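Local atomic coordinates of UDP-glucose 6-dehydrogenase (PDB entry 3VTF), a protein that probably catalyses the NAD+-dependent oxidation of UDP-glucose to UDP-glucuronate, consuming two NAD+ for each sugar converted. Residues A[144-147]-A[148-152]; A[217-221]-A[222-226]; A[291-294]-A[295-299]. All coordinates share one frame; numbering follows the deposited sequence.

Contact 1 (A[144-147]-A[148-152]); sequences STVP and PGTTE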
loop_
_atom_site.group_PDB
_atom_site.type_symbol
_atom_site.label_atom_id
_atom_site.label_comp_id
_atom_site.label_asym_id
_atom_site.label_seq_id
_atom_site.Cartn_x
_atom_site.Cartn_y
_atom_site.Cartn_z
ATOM N N SER A 144 -10.855 -16.589 -14.716
ATOM C CA SER A 144 -10.200 -17.277 -13.612
ATOM C C SER A 144 -8.888 -16.601 -13.242
ATOM O O SER A 144 -8.165 -16.220 -14.121
ATOM C CB SER A 144 -9.963 -18.795 -13.984
ATOM O OG SER A 144 -11.254 -19.354 -14.303
ATOM N N THR A 145 -8.573 -16.529 -11.932
ATOM C CA THR A 145 -7.311 -16.100 -11.451
ATOM C C THR A 145 -6.277 -17.180 -11.639
ATOM O O THR A 145 -6.374 -18.238 -10.999
ATOM C CB THR A 145 -7.433 -15.690 -9.928
ATOM O OG1 THR A 145 -8.396 -14.599 -9.889
ATOM C CG2 THR A 145 -6.045 -15.152 -9.452
ATOM N N VAL A 146 -5.340 -16.942 -12.561
ATOM C CA VAL A 146 -4.412 -17.969 -12.952
ATOM C C VAL A 146 -3.023 -17.345 -12.954
ATOM O O VAL A 146 -2.818 -16.143 -13.261
ATOM C CB VAL A 146 -4.690 -18.518 -14.372
ATOM C CG1 VAL A 146 -5.953 -19.343 -14.460
ATOM C CG2 VAL A 146 -4.754 -17.336 -15.431
ATOM N N PRO A 147 -2.012 -18.142 -12.636
ATOM C CA PRO A 147 -0.659 -17.587 -12.646
ATOM C C PRO A 147 -0.256 -17.094 -14.053
ATOM O O PRO A 147 -0.737 -17.610 -15.055
ATOM C CB PRO A 147 0.221 -18.770 -12.230
ATOM C CG PRO A 147 -0.718 -19.777 -11.510
ATOM C CD PRO A 147 -2.113 -19.521 -12.130
ATOM N N PRO A 148 0.629 -16.106 -14.131
ATOM C CA PRO A 148 1.030 -15.551 -15.416
ATOM C C PRO A 148 1.632 -16.601 -16.286
ATOM O O PRO A 148 2.480 -17.357 -15.801
ATOM C CB PRO A 148 2.116 -14.510 -15.020
ATOM C CG PRO A 148 1.626 -14.015 -13.605
ATOM C CD PRO A 148 1.090 -15.288 -12.965
ATOM N N GLY A 149 1.241 -16.651 -17.559
ATOM C CA GLY A 149 1.748 -17.689 -18.457
ATOM C C GLY A 149 0.676 -18.697 -18.692
ATOM O O GLY A 149 0.776 -19.434 -19.689
ATOM N N THR A 150 -0.381 -18.753 -17.846
ATOM C CA THR A 150 -1.370 -19.853 -18.008
ATOM C C THR A 150 -2.195 -19.707 -19.298
ATOM O O THR A 150 -2.558 -20.720 -19.949
ATOM C CB THR A 150 -2.371 -19.851 -16.799
ATOM O OG1 THR A 150 -1.615 -20.094 -15.619
ATOM C CG2 THR A 150 -3.456 -20.911 -16.881
ATOM N N THR A 151 -2.534 -18.473 -19.666
ATOM C CA THR A 151 -3.437 -18.211 -20.821
ATOM C C THR A 151 -2.791 -18.671 -22.152
ATOM O O THR A 151 -3.415 -19.451 -22.907
ATOM C CB THR A 151 -3.871 -16.735 -20.916
ATOM O OG1 THR A 151 -4.632 -16.403 -19.716
ATOM C CG2 THR A 151 -4.796 -16.488 -22.153
ATOM N N GLU A 152 -1.556 -18.262 -22.395
ATOM C CA GLU A 152 -0.917 -18.590 -23.666
ATOM C C GLU A 152 -0.236 -19.927 -23.548
ATOM O O GLU A 152 0.198 -20.468 -24.559
ATOM C CB GLU A 152 0.158 -17.535 -23.986
ATOM C CG GLU A 152 -0.567 -16.269 -24.414
ATOM C CD GLU A 152 0.436 -15.191 -24.669
ATOM O OE1 GLU A 152 1.186 -14.924 -23.707
ATOM O OE2 GLU A 152 0.441 -14.659 -25.790
#
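Thr150 grips the carbonyl of Pro147 twice, with its backbone N at 3.0 Å and its hydroxyl OG1 at 2.7 Å from Pro147 O. The N-H of the first bond is aimed at the oxygen with an angle of 149°, and both donors stand tilted from the carbonyl plane. Thr150 can use both because chi1 of -62° sets OG1 beside its own backbone N. The backbone bond closes a type II beta turn from Pro147 to Thr150, with Pro148 and Gly149 at its corners. Gly149 has a phi of 106°, where a CB would run into the preceding carbonyl oxygen.

The same torsion leaves the methyl CG2 of Thr150 facing Val146, and this is the tightly packed side. CB of Val146 lies 3.6 Å from CB of Thr150, and the methyls Val146 CG1 and Thr150 CG2 meet at 3.8 Å. The solvent side is at Pro147 and Gly149, both partly exposed, whereas Pro148 and Thr150 of the same turn are buried.

The segment leads from strand 139-142 of the Rossmann-type NAD-binding domain into helix 151-160, and Thr145, just before the turn, probably contributes to the NAD+ site. Leu117 of a neighbouring loop covers Val146, Pro147 and Thr150. Helix 221-251 lies alongside, its Glu225 bonding to Gly149 N and Thr151 OG1, while Phe295 of helix 285-298 packs on both prolines and Leu252 of the second subunit touches Pro148.

Contact 2 (A[217-221]-A[222-226]); sequences LVMKP and REAEL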
loop_
_atom_site.group_PDB
_atom_site.type_symbol
_atom_site.label_atom_id
_atom_site.label_comp_id
_atom_site.label_asym_id
_atom_site.label_seq_id
_atom_site.Cartn_x
_atom_site.Cartn_y
_atom_site.Cartn_z
ATOM N N LEU A 217 -7.505 -1.057 -20.676
ATOM C CA LEU A 217 -6.093 -1.139 -20.903
ATOM C C LEU A 217 -5.737 -2.428 -21.604
ATOM O O LEU A 217 -5.908 -3.539 -21.038
ATOM C CB LEU A 217 -5.304 -1.094 -19.573
ATOM C CG LEU A 217 -5.254 0.256 -18.838
ATOM C CD1 LEU A 217 -6.629 0.761 -18.476
ATOM C CD2 LEU A 217 -4.523 0.029 -17.503
ATOM N N VAL A 218 -5.160 -2.319 -22.789
ATOM C CA VAL A 218 -4.849 -3.485 -23.558
ATOM C C VAL A 218 -3.367 -3.760 -23.345
ATOM O O VAL A 218 -2.530 -2.841 -23.430
ATOM C CB VAL A 218 -5.124 -3.231 -25.094
ATOM C CG1 VAL A 218 -4.524 -4.367 -25.948
ATOM C CG2 VAL A 218 -6.641 -3.041 -25.312
ATOM N N MET A 219 -2.996 -4.977 -23.024
ATOM C CA MET A 219 -1.608 -5.286 -22.679
ATOM C C MET A 219 -1.334 -6.752 -22.992
ATOM O O MET A 219 -2.201 -7.416 -23.466
ATOM C CB MET A 219 -1.324 -4.967 -21.206
ATOM C CG MET A 219 -2.128 -5.786 -20.223
ATOM S SD MET A 219 -1.918 -5.270 -18.500
ATOM C CE MET A 219 -2.594 -3.631 -18.490
ATOM N N LYS A 220 -0.132 -7.249 -22.761
ATOM C CA LYS A 220 0.142 -8.676 -22.969
ATOM C C LYS A 220 -0.628 -9.575 -21.998
ATOM O O LYS A 220 -0.918 -9.170 -20.891
ATOM C CB LYS A 220 1.622 -8.963 -22.805
ATOM C CG LYS A 220 2.562 -8.028 -23.534
ATOM C CD LYS A 220 3.990 -8.513 -23.374
ATOM C CE LYS A 220 4.962 -7.776 -24.270
ATOM N NZ LYS A 220 6.346 -8.148 -23.887
ATOM N N PRO A 221 -0.901 -10.818 -22.390
ATOM C CA PRO A 221 -1.649 -11.722 -21.525
ATOM C C PRO A 221 -0.927 -11.929 -20.185
ATOM O O PRO A 221 -1.575 -11.947 -19.165
ATOM C CB PRO A 221 -1.697 -13.008 -22.343
ATOM C CG PRO A 221 -1.771 -12.522 -23.738
ATOM C CD PRO A 221 -0.808 -11.361 -23.756
ATOM N N ARG A 222 0.386 -12.042 -20.199
ATOM C CA ARG A 222 1.144 -12.172 -18.965
ATOM C C ARG A 222 1.024 -10.953 -18.042
ATOM O O ARG A 222 0.979 -11.112 -16.837
ATOM C CB ARG A 222 2.611 -12.458 -19.259
ATOM C CG ARG A 222 2.936 -13.922 -19.390
ATOM C CD ARG A 222 4.417 -14.152 -19.636
ATOM N NE ARG A 222 4.638 -15.560 -19.861
ATOM C CZ ARG A 222 5.796 -16.190 -19.750
ATOM N NH1 ARG A 222 6.901 -15.553 -19.419
ATOM N NH2 ARG A 222 5.836 -17.484 -19.981
ATOM N N GLU A 223 1.037 -9.755 -18.612
ATOM C CA GLU A 223 0.891 -8.539 -17.826
ATOM C C GLU A 223 -0.465 -8.463 -17.162
ATOM O O GLU A 223 -0.542 -8.258 -15.976
ATOM C CB GLU A 223 1.117 -7.312 -18.690
ATOM C CG GLU A 223 2.539 -7.182 -19.163
ATOM C CD GLU A 223 2.727 -6.173 -20.268
ATOM O OE1 GLU A 223 1.813 -5.953 -21.061
ATOM O OE2 GLU A 223 3.809 -5.611 -20.337
ATOM N N ALA A 224 -1.517 -8.735 -17.919
ATOM C CA ALA A 224 -2.873 -8.799 -17.347
ATOM C C ALA A 224 -2.970 -9.855 -16.221
ATOM O O ALA A 224 -3.593 -9.606 -15.174
ATOM C CB ALA A 224 -3.828 -9.109 -18.470
ATOM N N GLU A 225 -2.347 -11.062 -16.388
ATOM C CA GLU A 225 -2.413 -12.049 -15.330
ATOM C C GLU A 225 -1.694 -11.549 -14.094
ATOM O O GLU A 225 -2.166 -11.772 -12.958
ATOM C CB GLU A 225 -1.745 -13.407 -15.829
ATOM C CG GLU A 225 -2.682 -14.042 -16.920
ATOM C CD GLU A 225 -1.951 -15.136 -17.774
ATOM O OE1 GLU A 225 -0.753 -15.011 -18.113
ATOM O OE2 GLU A 225 -2.609 -16.173 -18.056
ATOM N N LEU A 226 -0.531 -10.927 -14.298
ATOM C CA LEU A 226 0.224 -10.382 -13.126
ATOM C C LEU A 226 -0.520 -9.197 -12.429
ATOM O O LEU A 226 -0.512 -9.051 -11.159
ATOM C CB LEU A 226 1.591 -9.910 -13.569
ATOM C CG LEU A 226 2.558 -9.480 -12.421
ATOM C CD1 LEU A 226 2.645 -10.619 -11.452
ATOM C CD2 LEU A 226 3.912 -9.210 -13.004
#
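Lys220 O and Pro221 O open the helix with regular i to i+4 bonds, to Ala224 N at 3.1 Å and to Glu225 N at 3.0 Å. Lys220 is the N-cap and Pro221, which has no N-H to leave unpaired, fills the first position of the helix.

Glu223 folds back over this start. With chi1 at -67°, CG lies anti to the carbonyl carbon, and the extended remainder carries the carboxylate to the N-cap, where OE1 accepts a bond from Lys220 N at 2.9 Å. The N-H comes to OE1 on its anti side, with an angle of 153°, from somewhat outside the carboxylate plane. OE1 also rests on CB of Met219 and, at 3.3 Å, on CG of Lys220. Beyond CG the lysine chain runs out extended, and its NZ stays 5.0 Å from Glu223 OE2, so attraction between the charges probably acts only at a distance.

Met219 packs on the first turn of the helix. Its chi1 of 63°, with CG between the backbone N and the carbonyl carbon, lays SD 3.5 Å from Ala224 N and CG 4.1 Å from Ala224 CB. The extended chain of Arg222 carries NH1 to Leu252 O of the second subunit.

The bond from N-cap N-H to a glutamate three residues on is one half of a capping box. It lies at the step from edge strand 216-219 of the Rossmann-type sheet into helix 221-251, the long central helix that in this family links the domains and helps form the dimer.

Contact 3 (A[291-294]-A[295-299]); sequences AFIR and FGESL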
loop_
_atom_site.group_PDB
_atom_site.type_symbol
_atom_site.label_atom_id
_atom_site.label_comp_id
_atom_site.label_asym_id
_atom_site.label_seq_id
_atom_site.Cartn_x
_atom_site.Cartn_y
_atom_site.Cartn_z
ATOM N N ALA A 291 -0.724 -18.615 -3.557
ATOM C CA ALA A 291 -0.347 -18.953 -4.982
ATOM C C ALA A 291 0.735 -18.056 -5.503
ATOM O O ALA A 291 1.649 -18.470 -6.273
ATOM C CB ALA A 291 -1.612 -18.978 -5.921
ATOM N N PHE A 292 0.656 -16.754 -5.149
ATOM C CA PHE A 292 1.681 -15.814 -5.637
ATOM C C PHE A 292 3.030 -16.118 -5.067
ATOM O O PHE A 292 4.066 -16.106 -5.770
ATOM C CB PHE A 292 1.232 -14.354 -5.243
ATOM C CG PHE A 292 2.025 -13.284 -5.883
ATOM C CD1 PHE A 292 2.051 -13.146 -7.289
ATOM C CD2 PHE A 292 2.669 -12.303 -5.110
ATOM C CE1 PHE A 292 2.752 -12.095 -7.914
ATOM C CE2 PHE A 292 3.412 -11.271 -5.714
ATOM C CZ PHE A 292 3.423 -11.152 -7.140
ATOM N N ILE A 293 3.041 -16.459 -3.770
ATOM C CA ILE A 293 4.313 -16.804 -3.131
ATOM C C ILE A 293 4.905 -18.077 -3.837
ATOM O O ILE A 293 6.095 -18.112 -4.130
ATOM C CB ILE A 293 4.043 -17.122 -1.629
ATOM C CG1 ILE A 293 3.767 -15.810 -0.858
ATOM C CG2 ILE A 293 5.304 -17.738 -0.959
ATOM C CD1 ILE A 293 3.065 -16.057 0.535
ATOM N N ARG A 294 4.056 -19.100 -3.973
ATOM C CA ARG A 294 4.495 -20.428 -4.536
ATOM C C ARG A 294 4.950 -20.246 -5.995
ATOM O O ARG A 294 5.927 -20.841 -6.421
ATOM C CB ARG A 294 3.380 -21.412 -4.504
ATOM C CG ARG A 294 3.036 -21.858 -3.054
ATOM C CD ARG A 294 4.224 -22.617 -2.406
ATOM N NE ARG A 294 3.797 -23.036 -1.064
ATOM C CZ ARG A 294 4.281 -22.542 0.054
ATOM N NH1 ARG A 294 5.242 -21.638 0.037
ATOM N NH2 ARG A 294 3.783 -22.964 1.215
ATOM N N PHE A 295 4.243 -19.401 -6.742
ATOM C CA PHE A 295 4.638 -19.127 -8.131
ATOM C C PHE A 295 5.996 -18.438 -8.169
ATOM O O PHE A 295 6.884 -18.846 -8.928
ATOM C CB PHE A 295 3.543 -18.214 -8.822
ATOM C CG PHE A 295 3.854 -17.916 -10.277
ATOM C CD1 PHE A 295 3.899 -18.948 -11.214
ATOM C CD2 PHE A 295 4.159 -16.640 -10.677
ATOM C CE1 PHE A 295 4.162 -18.697 -12.581
ATOM C CE2 PHE A 295 4.454 -16.368 -12.003
ATOM C CZ PHE A 295 4.451 -17.393 -12.976
ATOM N N GLY A 296 6.206 -17.373 -7.356
ATOM C CA GLY A 296 7.517 -16.713 -7.330
ATOM C C GLY A 296 8.615 -17.726 -6.864
ATOM O O GLY A 296 9.733 -17.771 -7.426
ATOM N N GLU A 297 8.306 -18.514 -5.840
ATOM C CA GLU A 297 9.359 -19.452 -5.318
ATOM C C GLU A 297 9.729 -20.448 -6.417
ATOM O O GLU A 297 10.904 -20.735 -6.538
ATOM C CB GLU A 297 8.883 -20.179 -4.103
ATOM C CG GLU A 297 8.752 -19.287 -2.934
ATOM C CD GLU A 297 8.191 -20.015 -1.723
ATOM O OE1 GLU A 297 7.274 -20.848 -1.861
ATOM O OE2 GLU A 297 8.604 -19.665 -0.627
ATOM N N SER A 298 8.770 -20.810 -7.269
ATOM C CA SER A 298 8.999 -21.781 -8.434
ATOM C C SER A 298 9.953 -21.144 -9.451
ATOM O O SER A 298 10.601 -21.854 -10.178
ATOM C CB SER A 298 7.713 -22.192 -9.141
ATOM O OG SER A 298 7.327 -21.147 -10.090
ATOM N N LEU A 299 10.102 -19.809 -9.457
ATOM C CA LEU A 299 11.084 -19.190 -10.267
ATOM C C LEU A 299 12.326 -18.784 -9.513
ATOM O O LEU A 299 13.122 -17.938 -10.023
ATOM C CB LEU A 299 10.483 -17.978 -10.995
ATOM C CG LEU A 299 9.294 -18.298 -11.896
ATOM C CD1 LEU A 299 8.582 -17.023 -12.367
ATOM C CD2 LEU A 299 9.688 -19.198 -13.089
HETATM O O HOH W 1 7.683 -20.366 1.713
#
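Arg294 NH1 is held by two partners, the carboxylate oxygen Glu297 OE1 and a water. The first is a salt bridge between residues three apart on helix 285-298, in the central domain of the enzyme, a common pairing along a helix surface. NH1 and Glu297 OE1 are 2.9 Å apart, and the acid is met on its syn side. The guanidinium and carboxylate planes are only 6° apart, so the two flat groups lie nearly coplanar, meeting at the guanidinium edge. The water accepts from Arg294 NH1 and donates to Glu297 OE2 at 2.6 Å, so both carboxylate oxygens are engaged.

The arginine chain is bent at chi2, -64°, which turns it along the helix beside Glu297 instead of straight outward. Its NE is taken by the backbone oxygen of Asp112, so the guanidinium is tied at two nitrogens and its rotation is limited. The methyl CG2 of Ile293 also lies beside the glutamate, 3.8 Å from its CD, and the two side chains point the same way.

Under these side chains the helix runs on through bonds from Ala291 O to Phe295 N and from Ile293 O to Glu297 N, both 2.8 Å. Phe295 rests CB on Ala291 O at 3.2 Å; with CG anti to the backbone N, chi1 -178°, its ring is carried off the helix and packs on Leu248 of the second subunit. Phe292 packs on Leu226 and Val233 of helix 221-251, burying that face.

The last turn tightens as Leu299 N bonds to Gly296 O. Ser298, with its hydroxyl between backbone N and carbonyl carbon, turns OG back onto Phe295 O at 2.6 Å.

Contact 1 touches both others: its centre is about 10 Å from that of contact 2 and about 13 Å from that of contact 3, while the centres of contacts 2 and 3 are about 18 Å apart. Glu225 of contact 2 joins the first pair, with OE2 2.6 Å from Thr151 OG1 and OE1 2.6 Å from Gly149 N, both probable hydrogen bonds. Phe295 of contact 3 lays CZ 3.4 Å from Pro148 O. Contacts 2 and 3 meet through Leu226 CD1 and Phe292 CE1, 3.8 Å apart. Bound UDP-glucose stays about 11 to 13 Å from their side chains, but contact 1 probably borders the NAD+ site through Thr145, about 7 Å from Ala291 of contact 3.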